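Local coordinates for protein putative methylthioribose-1-phosphate isomerase (Archaeoglobus fulgidus, PDB 1T5O) that probably catalyses the interconversion of methylthioribose-1-phosphate and methylthioribulose-1-phosphate, an isomerisation in methionine biosynthesis, at residues D129-R134 / T161-T166; E142-D146 / D227-V231; S251-K255 / T312-N316; F261-K267 / V317-E323. All coordinates share one frame. Residue numbers count along the deposited sequence, not the author numbering.

Interaction 1: D129-R134 / T161-T166; sequences DVERNR and TVDWGT
In the Rossmann-like part of this MtnA-family protein, residues 129-134 of helix 111-141 pack against 161-166, the last part of the irregular connection from strand 149-152 to helix 167-176. The closest CA pairs are V130-D163 (5.4 Å) and N133-T166 (5.7 Å). N133 (m), the most covered residue, points at the loop: its ND2 donates to D163 O (3.1 Å, 158°), and its CB lies 3.3 Å from G165 O. Next in coverage is W164 (phi/psi 75/-51, chi1 t). R134 CG sits over a face of its five-membered ring, 4.2 Å from the centroid and 11° off the normal, a CH-pi contact, while W164 NE1 bonds to S173 OG. V130 (t) meets V162, CG2 to CG1 3.6 Å. The preceding residue, D129 (t), accepts V162 N at OD1 (2.9 Å, 172°) and pairs through OD2 with R132. T166 precedes helix 167-176, its side chain about 8 Å from that of N243, a predicted substrate binder. A water bridges N133 O (2.9 Å) and T166 O (2.8 Å).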
loop_
_atom_site.group_PDB
_atom_site.type_symbol
_atom_site.label_atom_id
_atom_site.label_comp_id
_atom_site.label_asym_id
_atom_site.label_seq_id
_atom_site.Cartn_x
_atom_site.Cartn_y
_atom_site.Cartn_z
ATOM N N ASP A 129 23.711 -8.780 20.797
ATOM C CA ASP A 129 22.798 -8.085 19.892
ATOM C C ASP A 129 22.139 -6.922 20.634
ATOM O O ASP A 129 21.974 -5.815 20.098
ATOM C CB ASP A 129 21.701 -9.002 19.363
ATOM C CG ASP A 129 20.733 -8.250 18.453
ATOM O OD1 ASP A 129 19.496 -8.283 18.707
ATOM O OD2 ASP A 129 21.227 -7.609 17.485
ATOM N N VAL A 130 21.745 -7.161 21.877
ATOM C CA VAL A 130 21.101 -6.086 22.631
ATOM C C VAL A 130 22.080 -4.920 22.808
ATOM O O VAL A 130 21.723 -3.755 22.586
ATOM C CB VAL A 130 20.612 -6.576 24.013
ATOM C CG1 VAL A 130 19.878 -5.455 24.744
ATOM C CG2 VAL A 130 19.677 -7.782 23.831
ATOM N N GLU A 131 23.315 -5.235 23.186
ATOM C CA GLU A 131 24.328 -4.201 23.398
ATOM C C GLU A 131 24.609 -3.420 22.113
ATOM O O GLU A 131 24.718 -2.197 22.146
ATOM C CB GLU A 131 25.618 -4.819 23.997
ATOM C CG GLU A 131 26.305 -5.912 23.199
ATOM C CD GLU A 131 27.438 -6.631 23.991
ATOM O OE1 GLU A 131 28.499 -6.957 23.377
ATOM O OE2 GLU A 131 27.256 -6.872 25.213
ATOM N N ARG A 132 24.709 -4.130 20.986
ATOM C CA ARG A 132 24.920 -3.512 19.667
ATOM C C ARG A 132 23.813 -2.498 19.309
ATOM O O ARG A 132 24.085 -1.422 18.782
ATOM C CB ARG A 132 24.926 -4.581 18.559
ATOM C CG ARG A 132 26.300 -5.061 18.168
ATOM C CD ARG A 132 26.307 -5.959 16.911
ATOM N NE ARG A 132 25.876 -7.337 17.170
ATOM C CZ ARG A 132 24.657 -7.800 16.901
ATOM N NH1 ARG A 132 23.736 -6.998 16.359
ATOM N NH2 ARG A 132 24.350 -9.064 17.175
ATOM N N ASN A 133 22.570 -2.873 19.572
ATOM C CA ASN A 133 21.422 -2.014 19.263
ATOM C C ASN A 133 21.373 -0.785 20.146
ATOM O O ASN A 133 21.038 0.290 19.669
ATOM C CB ASN A 133 20.112 -2.805 19.381
ATOM C CG ASN A 133 19.986 -3.840 18.293
ATOM O OD1 ASN A 133 20.583 -3.680 17.236
ATOM N ND2 ASN A 133 19.218 -4.906 18.536
ATOM N N ARG A 134 21.709 -0.938 21.432
ATOM C CA ARG A 134 21.734 0.208 22.352
ATOM C C ARG A 134 22.868 1.170 21.959
ATOM O O ARG A 134 22.719 2.393 22.016
ATOM C CB ARG A 134 21.968 -0.235 23.808
ATOM C CG ARG A 134 20.822 -0.982 24.499
ATOM C CD ARG A 134 21.175 -1.019 25.983
ATOM N NE ARG A 134 20.567 -2.084 26.769
ATOM C CZ ARG A 134 21.271 -2.912 27.538
ATOM N NH1 ARG A 134 22.590 -2.793 27.609
ATOM N NH2 ARG A 134 20.665 -3.861 28.227
ATOM N N THR A 161 14.691 -7.861 16.529
ATOM C CA THR A 161 15.994 -8.098 17.115
ATOM C C THR A 161 15.723 -8.815 18.425
ATOM O O THR A 161 14.580 -9.199 18.674
ATOM C CB THR A 161 16.740 -6.770 17.344
ATOM O OG1 THR A 161 15.953 -5.908 18.173
ATOM C CG2 THR A 161 16.994 -6.079 16.016
ATOM N N VAL A 162 16.745 -9.015 19.253
ATOM C CA VAL A 162 16.527 -9.665 20.554
ATOM C C VAL A 162 15.827 -8.633 21.435
ATOM O O VAL A 162 14.880 -8.955 22.175
ATOM C CB VAL A 162 17.856 -10.111 21.208
ATOM C CG1 VAL A 162 17.614 -10.534 22.642
ATOM C CG2 VAL A 162 18.453 -11.284 20.426
ATOM N N ASP A 163 16.293 -7.386 21.340
ATOM C CA ASP A 163 15.693 -6.276 22.070
ATOM C C ASP A 163 16.186 -4.900 21.550
ATOM O O ASP A 163 17.199 -4.805 20.846
ATOM C CB ASP A 163 15.988 -6.413 23.575
ATOM C CG ASP A 163 14.946 -5.711 24.453
ATOM O OD1 ASP A 163 13.914 -5.244 23.921
ATOM O OD2 ASP A 163 15.158 -5.640 25.691
ATOM N N TRP A 164 15.445 -3.856 21.913
ATOM C CA TRP A 164 15.736 -2.455 21.582
ATOM C C TRP A 164 15.439 -2.039 20.146
ATOM O O TRP A 164 14.764 -1.032 19.911
ATOM C CB TRP A 164 17.192 -2.111 21.921
ATOM C CG TRP A 164 17.376 -0.634 22.196
ATOM C CD1 TRP A 164 18.005 0.290 21.399
ATOM C CD2 TRP A 164 16.923 0.084 23.360
ATOM N NE1 TRP A 164 17.972 1.529 21.998
ATOM C CE2 TRP A 164 17.315 1.425 23.203
ATOM C CE3 TRP A 164 16.225 -0.291 24.526
ATOM C CZ2 TRP A 164 17.035 2.404 24.171
ATOM C CZ3 TRP A 164 15.944 0.682 25.486
ATOM C CH2 TRP A 164 16.352 2.013 25.300
ATOM N N GLY A 165 15.957 -2.817 19.201
ATOM C CA GLY A 165 15.742 -2.546 17.792
ATOM C C GLY A 165 16.843 -1.752 17.104
ATOM O O GLY A 165 17.751 -1.240 17.750
ATOM N N THR A 166 16.767 -1.641 15.782
ATOM C CA THR A 166 17.768 -0.852 15.064
ATOM C C THR A 166 17.176 0.543 14.815
ATOM O O THR A 166 17.459 1.457 15.571
ATOM C CB THR A 166 18.156 -1.528 13.744
ATOM O OG1 THR A 166 16.969 -1.811 12.993
ATOM C CG2 THR A 166 18.890 -2.830 14.028
HETATM O O HOH W 1 19.408 1.404 17.546
#

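Interaction 2: E142-D146 / D227-V231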
loop_
_atom_site.group_PDB
_atom_site.type_symbol
_atom_site.label_atom_id
_atom_site.label_comp_id
_atom_site.label_asym_id
_atom_site.label_seq_id
_atom_site.Cartn_x
_atom_site.Cartn_y
_atom_site.Cartn_z
ATOM N N GLU A 142 21.663 11.064 18.587
ATOM C CA GLU A 142 22.278 12.364 18.382
ATOM C C GLU A 142 21.733 13.063 17.127
ATOM O O GLU A 142 21.924 14.280 16.961
ATOM C CB GLU A 142 23.810 12.226 18.267
ATOM C CG GLU A 142 24.513 11.863 19.597
ATOM C CD GLU A 142 24.087 12.788 20.739
ATOM O OE1 GLU A 142 24.423 13.991 20.682
ATOM O OE2 GLU A 142 23.393 12.324 21.677
ATOM N N LEU A 143 21.069 12.299 16.250
ATOM C CA LEU A 143 20.478 12.846 15.008
ATOM C C LEU A 143 19.012 13.233 15.202
ATOM O O LEU A 143 18.337 13.697 14.287
ATOM C CB LEU A 143 20.549 11.811 13.878
ATOM C CG LEU A 143 21.944 11.288 13.589
ATOM C CD1 LEU A 143 21.848 10.137 12.581
ATOM C CD2 LEU A 143 22.821 12.395 13.088
ATOM N N LEU A 144 18.513 13.021 16.401
ATOM C CA LEU A 144 17.134 13.329 16.680
ATOM C C LEU A 144 17.077 14.497 17.671
ATOM O O LEU A 144 17.881 14.571 18.612
ATOM C CB LEU A 144 16.471 12.074 17.260
ATOM C CG LEU A 144 15.427 11.308 16.437
ATOM C CD1 LEU A 144 15.629 11.482 14.958
ATOM C CD2 LEU A 144 15.432 9.848 16.870
ATOM N N GLU A 145 16.121 15.393 17.450
ATOM C CA GLU A 145 15.920 16.554 18.301
ATOM C C GLU A 145 14.548 16.496 18.986
ATOM O O GLU A 145 13.601 15.836 18.523
ATOM C CB GLU A 145 16.056 17.844 17.475
ATOM C CG GLU A 145 17.513 18.183 17.023
ATOM C CD GLU A 145 18.052 17.284 15.886
ATOM O OE1 GLU A 145 17.395 17.217 14.839
ATOM O OE2 GLU A 145 19.128 16.652 16.028
ATOM N N ASP A 146 14.445 17.179 20.118
ATOM C CA ASP A 146 13.188 17.199 20.863
ATOM C C ASP A 146 12.070 17.683 19.932
ATOM O O ASP A 146 12.242 18.670 19.218
ATOM C CB ASP A 146 13.344 18.125 22.081
ATOM C CG ASP A 146 12.098 18.162 22.956
ATOM O OD1 ASP A 146 11.550 17.090 23.308
ATOM O OD2 ASP A 146 11.672 19.279 23.305
ATOM N N ASP A 227 9.916 15.082 10.112
ATOM C CA ASP A 227 11.227 15.721 10.299
ATOM C C ASP A 227 12.345 14.816 9.798
ATOM O O ASP A 227 13.344 15.282 9.281
ATOM C CB ASP A 227 11.455 16.041 11.783
ATOM C CG ASP A 227 10.477 17.066 12.295
ATOM O OD1 ASP A 227 10.534 18.216 11.826
ATOM O OD2 ASP A 227 9.633 16.719 13.128
ATOM N N LYS A 228 12.186 13.508 9.943
ATOM C CA LYS A 228 13.240 12.623 9.482
ATOM C C LYS A 228 12.662 11.259 9.209
ATOM O O LYS A 228 11.598 10.907 9.707
ATOM C CB LYS A 228 14.348 12.446 10.549
ATOM C CG LYS A 228 14.485 13.541 11.620
ATOM C CD LYS A 228 15.933 14.007 11.647
ATOM C CE LYS A 228 16.296 14.735 12.912
ATOM N NZ LYS A 228 15.968 16.131 12.848
ATOM N N VAL A 229 13.387 10.492 8.408
ATOM C CA VAL A 229 12.983 9.133 8.104
ATOM C C VAL A 229 14.082 8.229 8.658
ATOM O O VAL A 229 15.263 8.532 8.496
ATOM C CB VAL A 229 12.910 8.873 6.568
ATOM C CG1 VAL A 229 12.525 7.425 6.324
ATOM C CG2 VAL A 229 11.891 9.811 5.897
ATOM N N ILE A 230 13.705 7.144 9.324
ATOM C CA ILE A 230 14.711 6.177 9.785
ATOM C C ILE A 230 14.177 4.777 9.481
ATOM O O ILE A 230 13.086 4.404 9.916
ATOM C CB ILE A 230 15.037 6.244 11.325
ATOM C CG1 ILE A 230 15.420 7.667 11.753
ATOM C CG2 ILE A 230 16.246 5.322 11.620
ATOM C CD1 ILE A 230 15.768 7.793 13.287
ATOM N N VAL A 231 14.933 4.027 8.692
ATOM C CA VAL A 231 14.534 2.672 8.344
ATOM C C VAL A 231 15.686 1.729 8.674
ATOM O O VAL A 231 16.801 2.159 9.005
ATOM C CB VAL A 231 14.197 2.522 6.827
ATOM C CG1 VAL A 231 12.983 3.395 6.477
ATOM C CG2 VAL A 231 15.415 2.881 5.972
#
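A salt bridge leads this contact: K228 NZ donates to E145 OE1 at 2.7 Å, and the same ammonium forms a second salt bridge with D148, so two acidic side chains share one lysine. The setting is the parallel part of the mixed Rossmann-like sheet. Residues 142-146 form most of the link between helix 111-141 and strand 149-152, and K228 opens strand 228-231, the immediate neighbour of 149-152. The linker stays at side-chain distance from the strand, since the closest CA pair, L144-K228, is 8.2 Å apart; the long lysine side chain spans the gap. K228 and I230, two residues apart in the extended strand, both direct CA-to-CB toward the linker, whereas V229 between them faces helix 247-256. Next to the charged pair the chemistry turns apolar: L144 packs against V170 and A174 of helix 167-176, so linker, helix 167-176 and strand 228-231 meet around L144. L144 CD1 lies between the two strand side chains, 3.9 Å from K228 CE and 4.1 Å from I230 CD1.

Interaction 3: S251-K255 / T312-N316; sequences SVVAK and TPLEN
S251 to K255 form part of helix 247-256, which packs beside the Rossmann-like sheet, with phi/psi near -60/-45 for most residues and K255 N bonded to S251 O at 3.0 Å. The partner, 312-316, comprises the last two residues of strand 309-313 and the turn that follows: L314 and E315 make a 3-10 turn closed by N316 N to P313 O (2.9 Å), and N316 follows at -98/11. S251 is the nearest point of the helix, its CA 6.0 Å from that of N316. Its chi1 is p, and OG accepts N316 ND2 (3.1 Å, 174°) and bonds to Y248 O one turn back; T312 CG2 touches the same OG at 3.4 Å. A water donates to S251 O (2.8 Å) and N316 O (2.7 Å). V252 turns its CA-to-CB bond away and packs on V252 of the second subunit. V253 and A254 lean on M221 of helix 217-222. K255, curled as t, p, p, p, brings NZ back to E315 O (2.8 Å), with a looser salt bridge from NZ to E315 OE2 (3.6 Å). The contact joins the turn between strands 309-313 and 319-322 to helix 247-256. T312 pairs with V241 in the three-stranded sheet, its side chain about 6 Å from that of N243, a predicted substrate binder, and P313 reaches Q222 of the second subunit. Strand 261-264 lies alongside, F261 packing on S251.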
loop_
_atom_site.group_PDB
_atom_site.type_symbol
_atom_site.label_atom_id
_atom_site.label_comp_id
_atom_site.label_asym_id
_atom_site.label_seq_id
_atom_site.Cartn_x
_atom_site.Cartn_y
_atom_site.Cartn_z
ATOM N N SER A 251 12.323 6.663 0.020
ATOM C CA SER A 251 13.558 7.436 -0.143
ATOM C C SER A 251 13.461 8.492 -1.262
ATOM O O SER A 251 14.092 9.550 -1.179
ATOM C CB SER A 251 14.762 6.503 -0.390
ATOM O OG SER A 251 14.934 6.200 -1.778
ATOM N N VAL A 252 12.668 8.221 -2.293
ATOM C CA VAL A 252 12.558 9.162 -3.400
ATOM C C VAL A 252 11.760 10.397 -2.959
ATOM O O VAL A 252 12.147 11.523 -3.260
ATOM C CB VAL A 252 11.873 8.500 -4.636
ATOM C CG1 VAL A 252 11.543 9.567 -5.732
ATOM C CG2 VAL A 252 12.809 7.455 -5.236
ATOM N N VAL A 253 10.660 10.177 -2.241
ATOM C CA VAL A 253 9.823 11.277 -1.774
ATOM C C VAL A 253 10.620 12.118 -0.764
ATOM O O VAL A 253 10.637 13.352 -0.841
ATOM C CB VAL A 253 8.516 10.724 -1.149
ATOM C CG1 VAL A 253 7.622 11.882 -0.666
ATOM C CG2 VAL A 253 7.761 9.907 -2.203
ATOM N N ALA A 254 11.312 11.455 0.162
ATOM C CA ALA A 254 12.107 12.170 1.146
ATOM C C ALA A 254 13.200 13.018 0.475
ATOM O O ALA A 254 13.422 14.162 0.851
ATOM C CB ALA A 254 12.735 11.183 2.148
ATOM N N LYS A 255 13.884 12.453 -0.502
ATOM C CA LYS A 255 14.945 13.176 -1.209
ATOM C C LYS A 255 14.368 14.448 -1.878
ATOM O O LYS A 255 14.918 15.538 -1.753
ATOM C CB LYS A 255 15.584 12.238 -2.252
ATOM C CG LYS A 255 16.544 12.906 -3.216
ATOM C CD LYS A 255 17.476 13.855 -2.477
ATOM C CE LYS A 255 18.442 13.104 -1.605
ATOM N NZ LYS A 255 19.555 12.657 -2.458
ATOM N N THR A 312 17.750 0.887 -2.451
ATOM C CA THR A 312 17.701 2.337 -2.309
ATOM C C THR A 312 19.143 2.798 -2.594
ATOM O O THR A 312 20.075 2.378 -1.894
ATOM C CB THR A 312 17.310 2.765 -0.850
ATOM O OG1 THR A 312 15.939 2.434 -0.586
ATOM C CG2 THR A 312 17.513 4.253 -0.655
ATOM N N PRO A 313 19.349 3.647 -3.623
ATOM C CA PRO A 313 20.715 4.108 -3.913
ATOM C C PRO A 313 21.259 4.895 -2.718
ATOM O O PRO A 313 20.511 5.631 -2.051
ATOM C CB PRO A 313 20.538 4.973 -5.165
ATOM C CG PRO A 313 19.112 5.508 -5.031
ATOM C CD PRO A 313 18.353 4.320 -4.488
ATOM N N LEU A 314 22.560 4.761 -2.449
ATOM C CA LEU A 314 23.144 5.460 -1.309
ATOM C C LEU A 314 23.070 6.974 -1.465
ATOM O O LEU A 314 23.221 7.708 -0.489
ATOM C CB LEU A 314 24.589 5.001 -1.083
ATOM C CG LEU A 314 24.605 3.583 -0.503
ATOM C CD1 LEU A 314 26.054 3.099 -0.400
ATOM C CD2 LEU A 314 23.915 3.566 0.870
ATOM N N GLU A 315 22.833 7.434 -2.693
ATOM C CA GLU A 315 22.705 8.862 -2.952
ATOM C C GLU A 315 21.457 9.404 -2.227
ATOM O O GLU A 315 21.340 10.604 -1.979
ATOM C CB GLU A 315 22.579 9.122 -4.467
ATOM C CG GLU A 315 23.243 10.419 -4.919
ATOM C CD GLU A 315 22.236 11.512 -5.210
ATOM O OE1 GLU A 315 21.319 11.244 -6.029
ATOM O OE2 GLU A 315 22.359 12.629 -4.639
ATOM N N ASN A 316 20.513 8.524 -1.906
ATOM C CA ASN A 316 19.290 8.922 -1.200
ATOM C C ASN A 316 19.386 8.649 0.308
ATOM O O ASN A 316 18.379 8.698 1.015
ATOM C CB ASN A 316 18.077 8.150 -1.740
ATOM C CG ASN A 316 17.681 8.565 -3.151
ATOM O OD1 ASN A 316 18.415 9.281 -3.829
ATOM N ND2 ASN A 316 16.510 8.088 -3.609
HETATM O O HOH W 2 16.110 10.181 0.714
#

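Interaction 4: F261-K267 / V317-E323; sequences FYVAAPK and VTALITE
Strands 261-264 and 319-322 run parallel, their axes 4.7 Å apart at closest and inclined by 28°. Y262 pairs with A319, V263 with L320 and A264 with I321. The fit is of large against small: Y262 (m) fills the hollow over A319, CE1 to CB 3.7 Å, and I321 CD1 presses on Y262 CB at 3.9 Å. A264 is slight beside I321, their CA atoms 4.5 Å apart. On the other face V263 (t) lodges between V317 and L320, its CG2 4.1 Å from V317 CG1 and its CB 4.0 Å from L320 CD2; F261 CD2 rests 4.2 Å from V317 CG2. Both strands belong to the parallel part of the Rossmann-like sheet, laddered by V263 N to A319 O (weak, 3.3 Å), I321 N to V263 O (2.8 Å) and A265 N to I321 O (2.9 Å). M136 of helix 111-141 lies on A264, I321 and P266. At the entry T318 (phi/psi -69/-39) breaks the extended run; F261 N donates to its OG1 and T318 N to F261 O, both 2.9 Å. At the exit E323 (p, m) turns its carboxylate toward 266-267, OE1 3.1 Å from P266 CA and accepting a hydrogen bond from K267 N (2.9 Å).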
loop_
_atom_site.group_PDB
_atom_site.type_symbol
_atom_site.label_atom_id
_atom_site.label_comp_id
_atom_site.label_asym_id
_atom_site.label_seq_id
_atom_site.Cartn_x
_atom_site.Cartn_y
_atom_site.Cartn_z
ATOM N N PHE A 261 17.147 11.100 5.460
ATOM C CA PHE A 261 16.766 9.687 5.361
ATOM C C PHE A 261 17.910 8.848 5.953
ATOM O O PHE A 261 19.025 8.804 5.423
ATOM C CB PHE A 261 16.515 9.323 3.882
ATOM C CG PHE A 261 16.000 7.921 3.671
ATOM C CD1 PHE A 261 14.627 7.673 3.558
ATOM C CD2 PHE A 261 16.895 6.851 3.526
ATOM C CE1 PHE A 261 14.146 6.395 3.294
ATOM C CE2 PHE A 261 16.420 5.559 3.261
ATOM C CZ PHE A 261 15.052 5.330 3.145
ATOM N N TYR A 262 17.636 8.207 7.075
ATOM C CA TYR A 262 18.656 7.412 7.748
ATOM C C TYR A 262 18.386 5.921 7.692
ATOM O O TYR A 262 17.235 5.492 7.722
ATOM C CB TYR A 262 18.752 7.844 9.226
ATOM C CG TYR A 262 19.146 9.286 9.394
ATOM C CD1 TYR A 262 20.374 9.752 8.910
ATOM C CD2 TYR A 262 18.280 10.199 10.030
ATOM C CE1 TYR A 262 20.728 11.073 9.053
ATOM C CE2 TYR A 262 18.629 11.549 10.177
ATOM C CZ TYR A 262 19.848 11.973 9.691
ATOM O OH TYR A 262 20.225 13.274 9.852
ATOM N N VAL A 263 19.457 5.141 7.596
ATOM C CA VAL A 263 19.334 3.691 7.605
ATOM C C VAL A 263 20.125 3.205 8.833
ATOM O O VAL A 263 21.324 3.472 8.973
ATOM C CB VAL A 263 19.933 3.032 6.327
ATOM C CG1 VAL A 263 19.888 1.535 6.498
ATOM C CG2 VAL A 263 19.127 3.447 5.071
ATOM N N ALA A 264 19.446 2.520 9.735
ATOM C CA ALA A 264 20.107 2.023 10.937
ATOM C C ALA A 264 20.418 0.540 10.730
ATOM O O ALA A 264 19.506 -0.261 10.520
ATOM C CB ALA A 264 19.173 2.214 12.165
ATOM N N ALA A 265 21.696 0.169 10.774
ATOM C CA ALA A 265 22.057 -1.252 10.605
ATOM C C ALA A 265 23.433 -1.517 11.145
ATOM O O ALA A 265 24.324 -0.705 10.962
ATOM C CB ALA A 265 22.020 -1.657 9.135
ATOM N N PRO A 266 23.633 -2.686 11.781
ATOM C CA PRO A 266 24.944 -3.028 12.336
ATOM C C PRO A 266 25.930 -3.430 11.258
ATOM O O PRO A 266 25.554 -3.706 10.123
ATOM C CB PRO A 266 24.635 -4.180 13.298
ATOM C CG PRO A 266 23.551 -4.907 12.590
ATOM C CD PRO A 266 22.658 -3.771 12.027
ATOM N N LYS A 267 27.209 -3.440 11.629
ATOM C CA LYS A 267 28.287 -3.792 10.711
ATOM C C LYS A 267 28.003 -5.087 9.955
ATOM O O LYS A 267 28.254 -5.185 8.747
ATOM C CB LYS A 267 29.617 -3.926 11.489
ATOM C CG LYS A 267 30.821 -4.370 10.635
ATOM C CD LYS A 267 32.132 -4.282 11.453
ATOM C CE LYS A 267 33.313 -4.796 10.653
ATOM N NZ LYS A 267 34.578 -4.603 11.425
ATOM N N VAL A 317 20.582 8.325 0.792
ATOM C CA VAL A 317 20.774 8.053 2.222
ATOM C C VAL A 317 21.651 9.161 2.816
ATOM O O VAL A 317 22.801 9.358 2.391
ATOM C CB VAL A 317 21.451 6.688 2.424
ATOM C CG1 VAL A 317 21.719 6.444 3.920
ATOM C CG2 VAL A 317 20.540 5.577 1.832
ATOM N N THR A 318 21.093 9.889 3.776
ATOM C CA THR A 318 21.787 11.005 4.429
ATOM C C THR A 318 22.939 10.503 5.296
ATOM O O THR A 318 24.007 11.122 5.358
ATOM C CB THR A 318 20.793 11.810 5.316
ATOM O OG1 THR A 318 19.635 12.152 4.534
ATOM C CG2 THR A 318 21.460 13.101 5.852
ATOM N N ALA A 319 22.715 9.380 5.978
ATOM C CA ALA A 319 23.757 8.796 6.799
ATOM C C ALA A 319 23.346 7.398 7.218
ATOM O O ALA A 319 22.153 7.082 7.270
ATOM C CB ALA A 319 24.009 9.686 8.067
ATOM N N LEU A 320 24.344 6.573 7.526
ATOM C CA LEU A 320 24.130 5.221 8.006
ATOM C C LEU A 320 24.393 5.281 9.527
ATOM O O LEU A 320 25.364 5.873 9.968
ATOM C CB LEU A 320 25.125 4.260 7.319
ATOM C CG LEU A 320 25.063 4.220 5.787
ATOM C CD1 LEU A 320 26.235 3.428 5.224
ATOM C CD2 LEU A 320 23.730 3.611 5.333
ATOM N N ILE A 321 23.504 4.690 10.320
ATOM C CA ILE A 321 23.664 4.662 11.761
ATOM C C ILE A 321 24.037 3.233 12.136
ATOM O O ILE A 321 23.213 2.335 12.005
ATOM C CB ILE A 321 22.349 5.023 12.487
ATOM C CG1 ILE A 321 21.848 6.400 12.040
ATOM C CG2 ILE A 321 22.591 5.028 13.998
ATOM C CD1 ILE A 321 20.418 6.709 12.523
ATOM N N THR A 322 25.254 3.035 12.629
ATOM C CA THR A 322 25.745 1.692 12.989
ATOM C C THR A 322 26.227 1.658 14.449
ATOM O O THR A 322 26.244 2.694 15.107
ATOM C CB THR A 322 26.938 1.298 12.062
ATOM O OG1 THR A 322 28.139 1.963 12.492
ATOM C CG2 THR A 322 26.627 1.695 10.597
ATOM N N GLU A 323 26.623 0.488 14.954
ATOM C CA GLU A 323 27.103 0.404 16.340
ATOM C C GLU A 323 28.540 0.925 16.429
ATOM O O GLU A 323 29.125 1.025 17.517
ATOM C CB GLU A 323 27.031 -1.037 16.875
ATOM C CG GLU A 323 28.126 -1.999 16.376
ATOM C CD GLU A 323 27.760 -2.660 15.058
ATOM O OE1 GLU A 323 27.242 -1.964 14.153
ATOM O OE2 GLU A 323 28.015 -3.879 14.924
#

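Interactions 2 and 4 share one sheet: V231 O and V229 O lie 2.8 Å from A264 N and Y262 N, in probable hydrogen bonds. Interaction 4 is backbone ladder and apolar fit, almost wholly buried; interaction 2 is partly buried, with a charged bridge at the start of the strand beside apolar packing. Interactions 3 and 4 interleave in sequence, and F261 joins them, its CE1 3.6 Å from S251 CA and its CD2 3.5 Å from N316 O; interaction 3 is mostly polar and water-bridged, and borders the second subunit. Interaction 1, a buried contact between helix 111-141 and a loop, mixes side-chain-to-backbone bonds with aromatic contact and meets interaction 4 at R132 CD, 3.3 Å from E323 OE2.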